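PDB 5MV0: L protein, which carries in its N-terminal domain the endonuclease of the arenavirus cap-snatching machinery, which cleaves host mRNA to supply capped primers for viral transcription. Local coordinates for the interface of chains A and B and the interface of chains A and C. Numbering follows the deposited sequence. Chains: chain A/B/C, L protein.

Contact 1: the interface of chains A and B. Residues chain A 11, 32; chain B 16, 157, 203-206.
A:Asp32 meets B:Glu16, B:Leu157 and B:Phe203 where two copies of the arenavirus cap-snatching endonuclease domain pack together. The deposited assembly is a tetramer, and this interface may not form in the full polymerase. The tight part is centred on A:Asp32, a loop residue with 57 Å² hidden by chain B. Its backbone N donates to carboxylate oxygen OE1 of B:Glu16 at 2.7 Å, nearly straight at the hydrogen (166°) and on the syn lone pair of OE1. B:Glu16 gets there from helix 4-20 of chain B with CG anti to its backbone N (chi1 -175°) and the rest of the chain extended. The two side chains cross at about a right angle, their carboxylate planes 53° apart. OD2 of A:Asp32 lies 2.6 Å from OE2 of B:Glu16, which suggests that the two acids share a proton, although hydrogens are not seen. Methyl CD2 of B:Leu157 packs against CB of A:Asp32 at 4.0 Å, and the rim of the B:Phe203 ring lies against the aspartate's carboxylate. The phenyl ring comes from the opposite direction, its CE1 3.4 Å from OD1 of A:Asp32 and its plane turned only moderately from that of the carboxylate. OD1 also takes the ammonium NZ of A:Lys11 on its syn lone pair, a salt bridge within chain A that should steady the aspartate.

The looser side begins at that ammonium group, where bonding is to backbone and water. NZ of A:Lys11 donates to the carbonyl O of B:Gly205 at 3.0 Å, approaching from above the carbonyl plane and off the lone pairs. Water 1 joins NZ of A:Lys11 to the backbone N of B:Ser204 and lies 3.3 Å from the B:Ser204 hydroxyl OG, a longer and presumably softer link.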
loop_
_atom_site.group_PDB
_atom_site.type_symbol
_atom_site.label_atom_id
_atom_site.label_comp_id
_atom_site.label_asym_id
_atom_site.label_seq_id
_atom_site.Cartn_x
_atom_site.Cartn_y
_atom_site.Cartn_z
ATOM N N LYS A 11 -2.581 -9.228 18.681
ATOM C CA LYS A 11 -3.843 -8.886 18.038
ATOM C C LYS A 11 -5.024 -9.228 18.940
ATOM O O LYS A 11 -5.966 -8.434 19.081
ATOM C CB LYS A 11 -3.949 -9.616 16.692
ATOM C CG LYS A 11 -4.552 -8.768 15.594
ATOM C CD LYS A 11 -4.663 -9.477 14.237
ATOM C CE LYS A 11 -5.910 -8.981 13.497
ATOM N NZ LYS A 11 -6.189 -9.637 12.164
ATOM N N ASP A 32 -2.246 -6.659 10.874
ATOM C CA ASP A 32 -1.537 -7.930 10.901
ATOM C C ASP A 32 -0.043 -7.775 10.689
ATOM O O ASP A 32 0.695 -8.758 10.815
ATOM C CB ASP A 32 -2.148 -8.868 9.852
ATOM C CG ASP A 32 -3.639 -9.014 10.052
ATOM O OD1 ASP A 32 -4.021 -9.710 11.011
ATOM O OD2 ASP A 32 -4.421 -8.383 9.310
ATOM N N GLU B 16 -4.589 -4.591 2.728
ATOM C CA GLU B 16 -3.502 -4.503 3.698
ATOM C C GLU B 16 -2.164 -4.838 3.057
ATOM O O GLU B 16 -1.154 -4.169 3.318
ATOM C CB GLU B 16 -3.759 -5.429 4.896
ATOM C CG GLU B 16 -2.692 -5.267 5.979
ATOM C CD GLU B 16 -2.971 -6.035 7.261
ATOM O OE1 GLU B 16 -2.378 -5.681 8.309
ATOM O OE2 GLU B 16 -3.770 -6.995 7.229
ATOM N N LEU B 157 -0.933 -13.253 5.892
ATOM C CA LEU B 157 -1.691 -12.630 4.806
ATOM C C LEU B 157 -1.523 -13.396 3.494
ATOM O O LEU B 157 -2.485 -13.534 2.728
ATOM C CB LEU B 157 -1.278 -11.168 4.650
ATOM C CG LEU B 157 -1.592 -10.250 5.838
ATOM C CD1 LEU B 157 -1.164 -8.805 5.554
ATOM C CD2 LEU B 157 -3.082 -10.315 6.191
ATOM N N PHE B 203 -9.787 -15.516 11.302
ATOM C CA PHE B 203 -9.023 -14.367 10.844
ATOM C C PHE B 203 -9.988 -13.213 10.640
ATOM O O PHE B 203 -11.025 -13.373 9.989
ATOM C CB PHE B 203 -8.262 -14.660 9.545
ATOM C CG PHE B 203 -7.510 -13.468 9.013
ATOM C CD1 PHE B 203 -6.276 -13.111 9.549
ATOM C CD2 PHE B 203 -8.039 -12.700 7.984
ATOM C CE1 PHE B 203 -5.580 -11.997 9.069
ATOM C CE2 PHE B 203 -7.352 -11.596 7.504
ATOM C CZ PHE B 203 -6.121 -11.245 8.051
ATOM N N SER B 204 -9.658 -12.055 11.203
ATOM C CA SER B 204 -10.583 -10.939 11.156
ATOM C C SER B 204 -10.069 -9.748 10.356
ATOM O O SER B 204 -10.812 -8.774 10.193
ATOM C CB SER B 204 -10.945 -10.495 12.579
ATOM O OG SER B 204 -9.801 -9.999 13.254
ATOM N N GLY B 205 -8.834 -9.794 9.837
ATOM C CA GLY B 205 -8.373 -8.659 9.031
ATOM C C GLY B 205 -8.141 -7.414 9.875
ATOM O O GLY B 205 -8.034 -7.477 11.101
ATOM N N THR B 206 -8.074 -6.261 9.208
ATOM C CA THR B 206 -7.790 -5.027 9.942
ATOM C C THR B 206 -9.078 -4.376 10.438
ATOM O O THR B 206 -10.143 -4.508 9.834
ATOM C CB THR B 206 -7.010 -4.002 9.110
ATOM O OG1 THR B 206 -7.849 -3.439 8.089
ATOM C CG2 THR B 206 -5.755 -4.621 8.479
HETATM O O HOH W 1 -7.347 -12.134 13.189
#

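Contact 2: the interface of chains A and C. Residues chain A 36, 177-178; chain C 25-26.
The indole of A:Trp178 is flanked by a lysine on one face and met by a tyrosine at its edge. Over the first face stands C:Lys26, its ammonium NZ 4.0 Å above the ring plane and 4.1 Å from the centroid of the six-membered ring, a cation-pi contact; the opposite face has the backbone N of A:Lys36 from the same chain, offset toward the rim. At the edge, in plane, CE2 of C:Tyr25 is 3.6 Å from CH2 of A:Trp178, and the two aromatic side chains cross at about a right angle. C:Lys26 lies obliquely across the indole and turns at its end (chi4 -25°), which carries NZ over the rings while CA stays near CZ3.

The phenol ring of C:Tyr25 has a face contact of its own: methylene CD of A:Lys36 sits 3.9 Å from its centroid, a CH-pi contact. Thus each chain lays a lysine over an aromatic ring of the other, in an endonuclease-domain interface that is two-fold symmetric as a whole and repeats the set with the chains exchanged. A:Lys36 leaves helix 34-57 extended, CG anti to its backbone N (chi1 -167°), and passes the tyrosine ring to its backbone. There NZ of A:Lys36 donates to the carbonyl O of C:Tyr25 at 2.8 Å, nearly along the C=O axis (163°).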
loop_
_atom_site.group_PDB
_atom_site.type_symbol
_atom_site.label_atom_id
_atom_site.label_comp_id
_atom_site.label_asym_id
_atom_site.label_seq_id
_atom_site.Cartn_x
_atom_site.Cartn_y
_atom_site.Cartn_z
ATOM N N LYS A 36 3.663 -2.350 12.680
ATOM C CA LYS A 36 2.579 -1.386 12.817
ATOM C C LYS A 36 1.676 -1.755 13.985
ATOM O O LYS A 36 1.189 -0.877 14.704
ATOM C CB LYS A 36 1.796 -1.314 11.504
ATOM C CG LYS A 36 0.833 -0.126 11.402
ATOM C CD LYS A 36 0.292 0.021 9.980
ATOM C CE LYS A 36 -0.653 1.224 9.840
ATOM N NZ LYS A 36 -1.197 1.307 8.425
ATOM N N GLN A 177 12.879 1.893 11.727
ATOM C CA GLN A 177 11.952 2.681 10.929
ATOM C C GLN A 177 10.737 3.114 11.735
ATOM O O GLN A 177 10.100 4.109 11.386
ATOM C CB GLN A 177 11.491 1.893 9.703
ATOM C CG GLN A 177 12.584 1.650 8.663
ATOM C CD GLN A 177 12.169 0.625 7.611
ATOM O OE1 GLN A 177 10.986 0.456 7.319
ATOM N NE2 GLN A 177 13.149 -0.064 7.042
ATOM N N TRP A 178 10.413 2.402 12.812
ATOM C CA TRP A 178 9.125 2.532 13.478
ATOM C C TRP A 178 9.175 3.220 14.831
ATOM O O TRP A 178 8.172 3.818 15.235
ATOM C CB TRP A 178 8.484 1.146 13.653
ATOM C CG TRP A 178 8.039 0.575 12.339
ATOM C CD1 TRP A 178 8.768 -0.219 11.503
ATOM C CD2 TRP A 178 6.757 0.750 11.715
ATOM N NE1 TRP A 178 8.022 -0.546 10.395
ATOM C CE2 TRP A 178 6.787 0.041 10.498
ATOM C CE3 TRP A 178 5.595 1.447 12.066
ATOM C CZ2 TRP A 178 5.691 0.001 9.626
ATOM C CZ3 TRP A 178 4.503 1.408 11.202
ATOM C CH2 TRP A 178 4.559 0.688 9.997
ATOM N N TYR C 25 2.441 4.662 4.926
ATOM C CA TYR C 25 1.835 3.470 5.507
ATOM C C TYR C 25 1.885 3.499 7.032
ATOM O O TYR C 25 1.032 2.892 7.694
ATOM C CB TYR C 25 2.541 2.213 4.954
ATOM C CG TYR C 25 2.226 0.947 5.726
ATOM C CD1 TYR C 25 0.945 0.404 5.716
ATOM C CD2 TYR C 25 3.214 0.287 6.441
ATOM C CE1 TYR C 25 0.645 -0.754 6.420
ATOM C CE2 TYR C 25 2.929 -0.876 7.151
ATOM C CZ TYR C 25 1.650 -1.384 7.140
ATOM O OH TYR C 25 1.370 -2.524 7.848
ATOM N N LYS C 26 2.838 4.223 7.612
ATOM C CA LYS C 26 2.896 4.302 9.069
ATOM C C LYS C 26 1.604 4.851 9.671
ATOM O O LYS C 26 1.214 4.432 10.762
ATOM C CB LYS C 26 4.094 5.144 9.491
ATOM C CG LYS C 26 5.383 4.590 8.947
ATOM C CD LYS C 26 6.590 5.241 9.574
ATOM C CE LYS C 26 7.882 4.708 8.954
ATOM N NZ LYS C 26 7.692 3.351 8.382
#

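The C-alpha centres of contact 1 and contact 2 lie about 16 Å apart, and chain A takes part in both. They have no residue in common, yet their chain A residues A:Asp32 and A:Lys36 are close in sequence, one in the loop preceding helix 34-57 and the other in its first turn. This short stretch thus serves both partners, A:Asp32 meeting chain B and A:Lys36 meeting chain C. Contact 2 belongs to a two-fold interface, whereas contact 1 belongs to one that is not an exact two-fold. Together they tie three copies of the four-copy assembly; the structure alone does not show whether this assembly forms in the virus.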